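PDB 5KCI: uncharacterized protein YPL067C from Saccharomyces cerevisiae, which is of unknown function but is a cytoplasmic yeast protein possibly linked to a histidine triad and to amyloid toxicity. Local coordinates for residues K23-I26 against A32-K35; V103-W108 against T185-I190; P114-D119 against A125-M130. One frame throughout, in Å; residues are numbered along the deposited sequence.

In the fold
Contact 2 lies on the four-stranded antiparallel sheet, where helix 180-193 packs on strand 102-109. Contacts 1 and 3 join helices to neighbouring loops, and both reach strand 149-152. Contact 1 comes first along the chain and closes before the others open. It joins helix 19-28 to the loop that follows. Contact 3 is nested in the long loop that contact 2 closes, and ties helix 120-135 to the loop before it. The centres of contacts 2 and 3 are about 23 Å apart. These two meet where Leu107 CD2 lies 3.8 Å from Met130 SD. Contact 1 touches neither. Two contacts are thus short-range, and one is long-range, closing the segment between strand 102-109 and helix 180-193.

Contact 1: K23-I26 against A32-K35; sequences KEII and ARLK
Ile25 and Leu34 meet where the chain folds back after helix 19-28. The contact is wholly apolar. Ile25 can be followed outward. Its CB already lies 4.1 Å from Leu34 CD2. The branch methyl goes further: Ile25 CG2 touches both CG and CD2 of Leu34, each at 3.7 Å. This methyl stands anti to the backbone N, while CG1 lies beside that N (chi1 -68°). CG1 carries the tip, and Ile25 CD1 comes to 3.9 Å from Leu34 CD2. Leu34 CD2 thus touches both methyls of Ile25, CG2 and CD1, from one side. The two side chains lie alongside, pointing opposite ways. The other methyl, Leu34 CD1, lies 4.3 Å from Ile26 CG1. Arg33 adds only its aliphatic base, with CB 4.3 Å from Ile25 CG2.

The last turn of the helix is also tied down by Ser28 OG, which bonds to Ile25 O. Trp17 packs on both Ile25 and Leu34, and its NE1 bonds to Arg33 O. Ile26 and Leu34 both rest on Phe152 of strand 149-152, an outermost strand of the sheet, and Tyr96 also touches Leu34.

Contact 2: V103-W108 against T185-I190; sequences VHLVLW and TTVDDI
Val103 and Leu105 of strand 102-109 pack on Val187 of helix 180-193 in a buried, apolar helix-on-sheet contact. The segments are far apart in the chain, so this is a long-range closure on one face of the sheet. Val103 and Leu105 lie two residues apart and present the same face of the strand. Val187 reaches both through its two methyls. Val187 CG2 meets Val103 CG1 at 3.9 Å, and Val103 CG2 is 4.0 Å from that same methyl. The other branch, Val187 CG1, stands anti to the backbone N (chi1 171°). This turns it to Leu105, whose CD2 lies 4.3 Å away. One turn along the helix, Ile190 also points its CB to the strand. It stays looser: Ile190 CG2 is 4.6 Å from Leu105 CD1.

Strand 165-172 pairs with the strand through backbone bonds, among them Leu105 with Val169. Leu107 continues the helix-covered face and packs on Phe133 of helix 120-135. His104 lies on the other face, where NE2 bonds to His168 ND1 and ND1 to Tyr96 N. Trp108 also belongs to that face and meets Val60 and Leu64 of helix 56-64. A bound zinc ion lies about 12 Å from the Leu105 side chain, so this packing is not part of its site. The arrangement is that of a layered alpha+beta fold, an antiparallel sheet with helices packed on both faces.

Contact 3: P114-D119 against A125-M130; sequences PVHSPD and AARARM
Val115 and Ala126 bring their backbones close, CA to CA 5.1 Å, as the irregular segment 114-119 runs beside the helix it leads into. The small Ala126 side chain probably allows this approach. Its CB points to the loop and meets the Pro114 ring, with Pro114 CD at 3.6 Å. Val115 CG1 also touches this methyl, 3.9 Å from Ala126 CB. Val115 also packs on Trp151 of strand 149-152, as does Arg127.

Between these residues the chain makes a helix start. Ser117 OG accepts from Asp119 N at 3.0 Å, which is an ST turn. Asp119 is then the N-cap of helix 120-135, and its OD1 bonds to Val122 N.

Arg127 forms the polar part of the contact. Its chain is extended from CG to NE, and chi4 of 180° continues the line, which lays the guanidinium beside the Val115 carbonyl. Arg127 NE gives a weak bond to Val115 O at 3.1 Å, bent to 128°. Arg127 NH2 gives a second weak one to the same Val115 O at 3.3 Å. A leucine here removes both donors, and would probably leave Val115 O without these side-chain partners and the loop less firmly held to the helix.

His116 is modelled in two conformers, so its meeting with Arg127 is not certain. In the one described, its ND1 lies at the guanidinium edge, in plane, 3.6 Å from Arg127 NH2. This is a contact and not a hydrogen bond. Ring and guanidinium planes stand 85° apart. The stronger polar tie of His116 is on the far nitrogen, where NE2 bonds to Val153 O. Tyr155 also meets the His116 ring.

Contact 1: K23-I26 against A32-K35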
ATOM      1  N   LYS A  23       0.247  14.431   4.089  1.00 28.45           N
ATOM      2  CA  LYS A  23      -0.662  14.174   5.198  1.00 44.22           C
ATOM      3  C   LYS A  23      -1.935  15.004   5.062  1.00 29.70           C
ATOM      4  O   LYS A  23      -3.043  14.501   5.312  1.00 30.74           O
ATOM      5  CB  LYS A  23       0.041  14.443   6.531  1.00 85.49           C
ATOM      6  CG  LYS A  23       1.128  13.421   6.854  1.00123.82           C
ATOM      7  CD  LYS A  23       1.527  13.428   8.326  1.00158.35           C
ATOM      8  CE  LYS A  23       0.820  12.337   9.128  1.00187.51           C
ATOM      9  NZ  LYS A  23       1.052  10.960   8.600  1.00202.67           N
ATOM     10  N   GLU A  24      -1.809  16.258   4.634  1.00 35.08           N
ATOM     11  CA  GLU A  24      -2.995  17.097   4.503  1.00 43.00           C
ATOM     12  C   GLU A  24      -3.917  16.571   3.410  1.00 36.45           C
ATOM     13  O   GLU A  24      -5.141  16.538   3.580  1.00 38.26           O
ATOM     14  CB  GLU A  24      -2.588  18.543   4.209  1.00 72.32           C
ATOM     15  CG  GLU A  24      -1.952  19.270   5.387  1.00 89.89           C
ATOM     16  CD  GLU A  24      -1.305  20.593   4.986  1.00 99.80           C
ATOM     17  OE1 GLU A  24      -1.555  21.069   3.856  1.00 98.70           O
ATOM     18  OE2 GLU A  24      -0.539  21.150   5.802  1.00 97.51           O
ATOM     19  N   ILE A  25      -3.342  16.155   2.281  1.00 28.26           N
ATOM     20  CA  ILE A  25      -4.135  15.578   1.192  1.00 33.21           C
ATOM     21  C   ILE A  25      -4.842  14.306   1.643  1.00 33.78           C
ATOM     22  O   ILE A  25      -6.025  14.093   1.332  1.00 30.66           O
ATOM     23  CB  ILE A  25      -3.227  15.333  -0.027  1.00 31.12           C
ATOM     24  CG1 ILE A  25      -2.771  16.676  -0.609  1.00 33.86           C
ATOM     25  CG2 ILE A  25      -3.948  14.499  -1.110  1.00 30.17           C
ATOM     26  CD1 ILE A  25      -1.629  16.576  -1.616  1.00 36.51           C
ATOM     27  N   ILE A  26      -4.137  13.426   2.362  1.00 27.53           N
ATOM     28  CA  ILE A  26      -4.764  12.180   2.795  1.00 31.83           C
ATOM     29  C   ILE A  26      -5.901  12.480   3.766  1.00 28.46           C
ATOM     30  O   ILE A  26      -6.989  11.878   3.697  1.00 26.85           O
ATOM     31  CB  ILE A  26      -3.706  11.247   3.413  1.00 25.90           C
ATOM     32  CG1 ILE A  26      -2.800  10.674   2.321  1.00 23.19           C
ATOM     33  CG2 ILE A  26      -4.351  10.108   4.184  1.00 28.71           C
ATOM     34  CD1 ILE A  26      -1.566   9.924   2.880  1.00 27.64           C
ATOM     35  N   ALA A  32      -6.982  12.317  -5.437  1.00 29.03           N
ATOM     36  CA  ALA A  32      -6.647  12.436  -6.853  1.00 35.65           C
ATOM     37  C   ALA A  32      -5.457  13.361  -7.053  1.00 41.07           C
ATOM     38  O   ALA A  32      -4.714  13.219  -8.032  1.00 42.52           O
ATOM     39  CB  ALA A  32      -7.841  12.951  -7.645  1.00 35.62           C
ATOM     40  N   ARG A  33      -5.276  14.315  -6.141  1.00 32.54           N
ATOM     41  CA  ARG A  33      -4.120  15.231  -6.149  1.00 34.65           C
ATOM     42  C   ARG A  33      -2.783  14.521  -6.007  1.00 34.13           C
ATOM     43  O   ARG A  33      -1.732  15.147  -6.251  1.00 39.40           O
ATOM     44  CB  ARG A  33      -4.243  16.233  -5.012  1.00 37.67           C
ATOM     45  CG  ARG A  33      -5.216  17.363  -5.229  1.00 42.32           C
ATOM     46  CD  ARG A  33      -5.274  18.239  -3.985  1.00 61.09           C
ATOM     47  NE  ARG A  33      -5.698  19.613  -4.259  1.00 93.83           N
ATOM     48  CZ  ARG A  33      -4.877  20.659  -4.366  1.00132.66           C
ATOM     49  NH1 ARG A  33      -3.563  20.519  -4.228  1.00156.97           N
ATOM     50  NH2 ARG A  33      -5.376  21.862  -4.612  1.00141.25           N
ATOM     51  N   LEU A  34      -2.767  13.278  -5.522  1.00 32.30           N
ATOM     52  CA  LEU A  34      -1.514  12.530  -5.392  1.00 42.13           C
ATOM     53  C   LEU A  34      -1.256  11.926  -6.762  1.00 50.10           C
ATOM     54  O   LEU A  34      -1.840  10.904  -7.127  1.00 57.69           O
ATOM     55  CB  LEU A  34      -1.597  11.459  -4.311  1.00 42.84           C
ATOM     56  CG  LEU A  34      -1.961  11.904  -2.895  1.00 37.51           C
ATOM     57  CD1 LEU A  34      -2.185  10.700  -1.975  1.00 38.82           C
ATOM     58  CD2 LEU A  34      -0.884  12.841  -2.319  1.00 37.90           C
ATOM     59  N   LYS A  35      -0.431  12.603  -7.545  1.00 53.99           N
ATOM     60  CA  LYS A  35      -0.231  12.272  -8.943  1.00 57.22           C
ATOM     61  C   LYS A  35       1.216  11.860  -9.168  1.00 61.08           C
ATOM     62  O   LYS A  35       2.105  12.146  -8.354  1.00 42.16           O
ATOM     63  CB  LYS A  35      -0.593  13.456  -9.851  1.00 63.86           C
ATOM     64  CG  LYS A  35      -1.603  13.108 -10.943  1.00 83.90           C
ATOM     65  CD  LYS A  35      -0.987  12.254 -12.058  1.00101.67           C
ATOM     66  CE  LYS A  35      -1.542  10.817 -12.123  1.00110.41           C
ATOM     67  NZ  LYS A  35      -1.520  10.022 -10.851  1.00116.33           N
TER

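Contact 2: V103-W108 against T185-I190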
ATOM      1  N   VAL A 103       8.998   6.693   0.430  1.00 27.81           N
ATOM      2  CA  VAL A 103       9.013   5.395  -0.214  1.00 24.67           C
ATOM      3  C   VAL A 103       7.562   4.996  -0.397  1.00 26.62           C
ATOM      4  O   VAL A 103       6.778   5.094   0.549  1.00 26.99           O
ATOM      5  CB  VAL A 103       9.763   4.375   0.648  1.00 28.23           C
ATOM      6  CG1 VAL A 103       9.683   3.010   0.080  1.00 29.56           C
ATOM      7  CG2 VAL A 103      11.245   4.797   0.772  1.00 37.09           C
ATOM      8  N   HIS A 104       7.211   4.567  -1.602  1.00 28.17           N
ATOM      9  CA  HIS A 104       5.815   4.271  -1.946  1.00 25.85           C
ATOM     10  C   HIS A 104       5.667   2.760  -2.047  1.00 24.71           C
ATOM     11  O   HIS A 104       6.152   2.146  -3.010  1.00 29.70           O
ATOM     12  CB  HIS A 104       5.483   4.952  -3.267  1.00 27.67           C
ATOM     13  CG  HIS A 104       4.055   4.866  -3.656  1.00 27.96           C
ATOM     14  ND1 HIS A 104       3.523   5.657  -4.648  1.00 29.79           N
ATOM     15  CD2 HIS A 104       3.041   4.095  -3.197  1.00 27.75           C
ATOM     16  CE1 HIS A 104       2.244   5.363  -4.805  1.00 35.79           C
ATOM     17  NE2 HIS A 104       1.926   4.413  -3.941  1.00 27.39           N
ATOM     18  N   LEU A 105       5.015   2.160  -1.066  1.00 22.71           N
ATOM     19  CA  LEU A 105       4.764   0.723  -1.056  1.00 24.12           C
ATOM     20  C   LEU A 105       3.295   0.467  -1.332  1.00 23.80           C
ATOM     21  O   LEU A 105       2.471   1.367  -1.221  1.00 24.29           O
ATOM     22  CB  LEU A 105       5.134   0.082   0.287  1.00 26.07           C
ATOM     23  CG  LEU A 105       6.530   0.375   0.828  1.00 28.44           C
ATOM     24  CD1 LEU A 105       6.726  -0.327   2.169  1.00 26.55           C
ATOM     25  CD2 LEU A 105       7.592  -0.075  -0.170  1.00 28.84           C
ATOM     26  N   VAL A 106       2.992  -0.781  -1.686  1.00 24.63           N
ATOM     27  CA  VAL A 106       1.626  -1.247  -1.904  1.00 21.28           C
ATOM     28  C   VAL A 106       1.429  -2.468  -1.033  1.00 22.38           C
ATOM     29  O   VAL A 106       2.242  -3.394  -1.068  1.00 26.89           O
ATOM     30  CB  VAL A 106       1.340  -1.583  -3.374  1.00 23.39           C
ATOM     31  CG1 VAL A 106      -0.151  -2.046  -3.533  1.00 29.67           C
ATOM     32  CG2 VAL A 106       1.633  -0.385  -4.257  1.00 28.14           C
ATOM     33  N   LEU A 107       0.363  -2.455  -0.255  1.00 23.22           N
ATOM     34  CA  LEU A 107      -0.049  -3.544   0.604  1.00 25.35           C
ATOM     35  C   LEU A 107      -1.321  -4.179   0.051  1.00 25.63           C
ATOM     36  O   LEU A 107      -2.395  -3.588   0.134  1.00 26.54           O
ATOM     37  CB  LEU A 107      -0.317  -3.018   2.012  1.00 25.22           C
ATOM     38  CG  LEU A 107      -0.951  -3.966   3.016  1.00 27.63           C
ATOM     39  CD1 LEU A 107      -0.038  -5.150   3.302  1.00 27.27           C
ATOM     40  CD2 LEU A 107      -1.247  -3.183   4.322  1.00 29.59           C
ATOM     41  N   TRP A 108      -1.183  -5.391  -0.449  1.00 23.36           N
ATOM     42  CA  TRP A 108      -2.276  -6.193  -0.993  1.00 22.56           C
ATOM     43  C   TRP A 108      -2.869  -7.061   0.110  1.00 23.07           C
ATOM     44  O   TRP A 108      -2.141  -7.625   0.939  1.00 25.50           O
ATOM     45  CB  TRP A 108      -1.762  -7.073  -2.133  1.00 23.29           C
ATOM     46  CG  TRP A 108      -1.214  -6.311  -3.263  1.00 25.24           C
ATOM     47  CD1 TRP A 108       0.090  -5.926  -3.445  1.00 24.36           C
ATOM     48  CD2 TRP A 108      -1.949  -5.798  -4.366  1.00 25.50           C
ATOM     49  NE1 TRP A 108       0.206  -5.219  -4.629  1.00 26.44           N
ATOM     50  CE2 TRP A 108      -1.035  -5.136  -5.212  1.00 24.79           C
ATOM     51  CE3 TRP A 108      -3.301  -5.857  -4.742  1.00 23.86           C
ATOM     52  CZ2 TRP A 108      -1.440  -4.518  -6.397  1.00 30.51           C
ATOM     53  CZ3 TRP A 108      -3.691  -5.247  -5.911  1.00 28.40           C
ATOM     54  CH2 TRP A 108      -2.779  -4.580  -6.720  1.00 30.25           C
ATOM     55  N   THR A 185      18.491  -0.136   2.186  1.00 43.64           N
ATOM     56  CA  THR A 185      18.697  -1.253   3.102  1.00 48.92           C
ATOM     57  C   THR A 185      17.439  -1.558   3.893  1.00 44.17           C
ATOM     58  O   THR A 185      16.989  -2.710   3.947  1.00 50.86           O
ATOM     59  CB  THR A 185      19.866  -0.936   4.047  1.00 57.89           C
ATOM     60  OG1 THR A 185      21.076  -0.906   3.297  1.00 58.29           O
ATOM     61  CG2 THR A 185      19.995  -1.972   5.166  1.00 56.80           C
ATOM     62  N   THR A 186      16.844  -0.535   4.517  1.00 48.81           N
ATOM     63  CA  THR A 186      15.678  -0.784   5.364  1.00 51.61           C
ATOM     64  C   THR A 186      14.491  -1.292   4.548  1.00 44.25           C
ATOM     65  O   THR A 186      13.786  -2.224   4.956  1.00 40.06           O
ATOM     66  CB  THR A 186      15.304   0.493   6.121  1.00 65.69           C
ATOM     67  OG1 THR A 186      16.473   1.042   6.743  1.00 63.70           O
ATOM     68  CG2 THR A 186      14.250   0.194   7.183  1.00 74.40           C
ATOM     69  N   VAL A 187      14.250  -0.704   3.384  1.00 40.59           N
ATOM     70  CA  VAL A 187      13.094  -1.118   2.599  1.00 34.80           C
ATOM     71  C   VAL A 187      13.287  -2.536   2.080  1.00 40.61           C
ATOM     72  O   VAL A 187      12.350  -3.347   2.080  1.00 39.36           O
ATOM     73  CB  VAL A 187      12.849  -0.102   1.472  1.00 32.96           C
ATOM     74  CG1 VAL A 187      11.786  -0.607   0.491  1.00 41.16           C
ATOM     75  CG2 VAL A 187      12.474   1.247   2.089  1.00 31.61           C
ATOM     76  N   ASP A 188      14.504  -2.869   1.641  1.00 45.21           N
ATOM     77  CA  ASP A 188      14.786  -4.247   1.245  1.00 47.82           C
ATOM     78  C   ASP A 188      14.516  -5.191   2.410  1.00 43.55           C
ATOM     79  O   ASP A 188      13.941  -6.271   2.234  1.00 45.48           O
ATOM     80  CB  ASP A 188      16.244  -4.377   0.759  1.00 49.44           C
ATOM     81  CG  ASP A 188      16.469  -3.789  -0.646  1.00 51.30           C
ATOM     82  OD1 ASP A 188      15.493  -3.413  -1.323  1.00 50.98           O
ATOM     83  OD2 ASP A 188      17.625  -3.714  -1.100  1.00 55.93           O
ATOM     84  N   ASP A 189      14.893  -4.773   3.618  1.00 55.26           N
ATOM     85  CA  ASP A 189      14.619  -5.558   4.819  1.00 55.87           C
ATOM     86  C   ASP A 189      13.121  -5.800   4.991  1.00 48.04           C
ATOM     87  O   ASP A 189      12.666  -6.942   5.159  1.00 46.11           O
ATOM     88  CB  ASP A 189      15.200  -4.813   6.030  1.00 54.21           C
ATOM     89  CG  ASP A 189      15.625  -5.743   7.134  1.00 55.09           C
ATOM     90  OD1 ASP A 189      16.281  -6.754   6.827  1.00 59.82           O
ATOM     91  OD2 ASP A 189      15.301  -5.466   8.306  1.00 59.22           O
ATOM     92  N   ILE A 190      12.333  -4.728   4.926  1.00 45.38           N
ATOM     93  CA  ILE A 190      10.884  -4.836   5.088  1.00 42.01           C
ATOM     94  C   ILE A 190      10.296  -5.780   4.058  1.00 38.46           C
ATOM     95  O   ILE A 190       9.475  -6.648   4.377  1.00 42.78           O
ATOM     96  CB  ILE A 190      10.240  -3.444   4.992  1.00 48.34           C
ATOM     97  CG1 ILE A 190      10.587  -2.636   6.223  1.00 48.37           C
ATOM     98  CG2 ILE A 190       8.732  -3.553   4.820  1.00 53.86           C
ATOM     99  CD1 ILE A 190      10.462  -1.157   6.034  1.00 44.44           C
TER

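Contact 3: P114-D119 against A125-M130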
ATOM      1  N   PRO A 114     -13.401  -2.340   4.043  1.00 44.03           N
ATOM      2  CA  PRO A 114     -14.299  -1.334   3.416  1.00 41.77           C
ATOM      3  C   PRO A 114     -14.032   0.095   3.879  1.00 43.12           C
ATOM      4  O   PRO A 114     -14.901   0.787   4.433  1.00 37.93           O
ATOM      5  CB  PRO A 114     -15.690  -1.823   3.848  1.00 42.56           C
ATOM      6  CG  PRO A 114     -15.520  -3.170   4.501  1.00 43.62           C
ATOM      7  CD  PRO A 114     -14.114  -3.241   4.968  1.00 49.89           C
ATOM      8  N   VAL A 115     -12.822   0.588   3.613  1.00 40.01           N
ATOM      9  CA  VAL A 115     -12.381   1.843   4.213  1.00 36.49           C
ATOM     10  C   VAL A 115     -13.066   3.092   3.668  1.00 40.79           C
ATOM     11  O   VAL A 115     -12.863   4.183   4.224  1.00 47.66           O
ATOM     12  CB  VAL A 115     -10.851   1.991   4.053  1.00 36.82           C
ATOM     13  CG1 VAL A 115     -10.145   0.847   4.747  1.00 37.39           C
ATOM     14  CG2 VAL A 115     -10.454   2.041   2.568  1.00 37.08           C
ATOM     15  N   HIS A 116     -13.827   2.995   2.584  1.00 42.50           N
ATOM     16  CA  HIS A 116     -14.572   4.100   2.007  0.64 47.30           C
ATOM     17  C   HIS A 116     -16.053   3.735   1.935  1.00 57.23           C
ATOM     18  O   HIS A 116     -16.704   3.981   0.919  1.00 61.62           O
ATOM     19  CB  HIS A 116     -14.053   4.455   0.607  0.64 46.12           C
ATOM     20  CG  HIS A 116     -12.635   4.961   0.569  0.64 31.60           C
ATOM     21  ND1 HIS A 116     -12.227   6.076   1.264  0.64 33.31           N
ATOM     22  CD2 HIS A 116     -11.558   4.550  -0.141  0.64 29.67           C
ATOM     23  CE1 HIS A 116     -10.944   6.296   1.030  0.64 33.90           C
ATOM     24  NE2 HIS A 116     -10.515   5.382   0.183  0.64 32.03           N
ATOM     25  N   SER A 117     -16.578   3.106   2.975  1.00 69.05           N
ATOM     26  CA  SER A 117     -17.975   2.721   2.978  1.00 78.39           C
ATOM     27  C   SER A 117     -18.843   3.933   3.308  1.00 76.70           C
ATOM     28  O   SER A 117     -18.409   4.834   4.034  1.00 61.14           O
ATOM     29  CB  SER A 117     -18.224   1.614   3.996  1.00 88.42           C
ATOM     30  OG  SER A 117     -19.604   1.502   4.306  1.00 91.50           O
ATOM     31  N   PRO A 118     -20.072   3.979   2.782  1.00 96.56           N
ATOM     32  CA  PRO A 118     -21.002   5.039   3.201  1.00 94.87           C
ATOM     33  C   PRO A 118     -21.402   4.907   4.658  1.00 79.66           C
ATOM     34  O   PRO A 118     -21.689   5.919   5.310  1.00 74.21           O
ATOM     35  CB  PRO A 118     -22.197   4.845   2.257  1.00107.08           C
ATOM     36  CG  PRO A 118     -22.160   3.390   1.929  1.00115.50           C
ATOM     37  CD  PRO A 118     -20.720   2.984   1.912  1.00109.35           C
ATOM     38  N   ASP A 119     -21.416   3.684   5.181  1.00 72.65           N
ATOM     39  CA  ASP A 119     -21.646   3.433   6.599  1.00 54.32           C
ATOM     40  C   ASP A 119     -20.460   3.934   7.420  1.00 44.31           C
ATOM     41  O   ASP A 119     -19.380   3.329   7.406  1.00 47.10           O
ATOM     42  CB  ASP A 119     -21.870   1.941   6.819  1.00 54.63           C
ATOM     43  CG  ASP A 119     -22.433   1.632   8.201  1.00 49.48           C
ATOM     44  OD1 ASP A 119     -21.739   1.889   9.191  1.00 51.99           O
ATOM     45  OD2 ASP A 119     -23.575   1.140   8.305  1.00 55.08           O
ATOM     46  N   ALA A 125     -14.395   1.400  11.240  1.00 40.50           N
ATOM     47  CA  ALA A 125     -13.898   0.117  11.754  1.00 35.75           C
ATOM     48  C   ALA A 125     -12.841  -0.484  10.844  1.00 36.42           C
ATOM     49  O   ALA A 125     -11.875  -1.116  11.317  1.00 33.30           O
ATOM     50  CB  ALA A 125     -15.055  -0.871  11.910  1.00 37.21           C
ATOM     51  N   ALA A 126     -13.035  -0.336   9.532  1.00 35.28           N
ATOM     52  CA  ALA A 126     -12.075  -0.836   8.564  1.00 30.03           C
ATOM     53  C   ALA A 126     -10.765  -0.036   8.641  1.00 29.81           C
ATOM     54  O   ALA A 126      -9.659  -0.616   8.656  1.00 32.40           O
ATOM     55  CB  ALA A 126     -12.702  -0.784   7.156  1.00 30.66           C
ATOM     56  N   ARG A 127     -10.883   1.291   8.784  1.00 31.49           N
ATOM     57  CA  ARG A 127      -9.694   2.125   8.975  1.00 34.09           C
ATOM     58  C   ARG A 127      -8.960   1.765  10.261  1.00 34.96           C
ATOM     59  O   ARG A 127      -7.719   1.776  10.296  1.00 28.93           O
ATOM     60  CB  ARG A 127     -10.068   3.609   8.988  1.00 36.55           C
ATOM     61  CG  ARG A 127     -10.503   4.132   7.620  1.00 41.43           C
ATOM     62  CD  ARG A 127     -11.066   5.549   7.646  1.00 50.45           C
ATOM     63  NE  ARG A 127     -11.429   5.948   6.280  1.00 61.55           N
ATOM     64  CZ  ARG A 127     -11.945   7.119   5.926  1.00 73.23           C
ATOM     65  NH1 ARG A 127     -12.198   8.055   6.833  1.00 84.95           N
ATOM     66  NH2 ARG A 127     -12.226   7.342   4.647  1.00 72.78           N
ATOM     67  N   ALA A 128      -9.706   1.487  11.332  1.00 29.94           N
ATOM     68  CA  ALA A 128      -9.089   1.143  12.607  1.00 29.71           C
ATOM     69  C   ALA A 128      -8.258  -0.124  12.476  1.00 27.76           C
ATOM     70  O   ALA A 128      -7.167  -0.218  13.055  1.00 31.26           O
ATOM     71  CB  ALA A 128     -10.162   0.969  13.694  1.00 35.92           C
ATOM     72  N   ARG A 129      -8.764  -1.111  11.724  1.00 29.75           N
ATOM     73  CA  ARG A 129      -8.014  -2.348  11.507  1.00 32.00           C
ATOM     74  C   ARG A 129      -6.722  -2.100  10.743  1.00 27.74           C
ATOM     75  O   ARG A 129      -5.656  -2.627  11.116  1.00 28.80           O
ATOM     76  CB  ARG A 129      -8.866  -3.364  10.753  1.00 32.50           C
ATOM     77  CG  ARG A 129      -8.192  -4.719  10.540  1.00 30.84           C
ATOM     78  CD  ARG A 129      -8.012  -5.486  11.846  1.00 30.75           C
ATOM     79  NE  ARG A 129      -7.438  -6.814  11.622  1.00 36.22           N
ATOM     80  CZ  ARG A 129      -6.945  -7.598  12.575  1.00 34.30           C
ATOM     81  NH1 ARG A 129      -6.919  -7.196  13.842  1.00 33.89           N
ATOM     82  NH2 ARG A 129      -6.446  -8.785  12.262  1.00 33.17           N
ATOM     83  N   MET A 130      -6.789  -1.314   9.660  1.00 23.64           N
ATOM     84  CA  MET A 130      -5.562  -0.992   8.932  1.00 27.19           C
ATOM     85  C   MET A 130      -4.563  -0.294   9.846  1.00 27.89           C
ATOM     86  O   MET A 130      -3.356  -0.610   9.852  1.00 24.48           O
ATOM     87  CB  MET A 130      -5.885  -0.103   7.731  1.00 28.71           C
ATOM     88  CG  MET A 130      -4.652   0.309   6.940  1.00 33.39           C
ATOM     89  SD  MET A 130      -3.744  -1.090   6.242  1.00 35.02           S
ATOM     90  CE  MET A 130      -4.970  -1.555   5.057  1.00 39.61           C
TER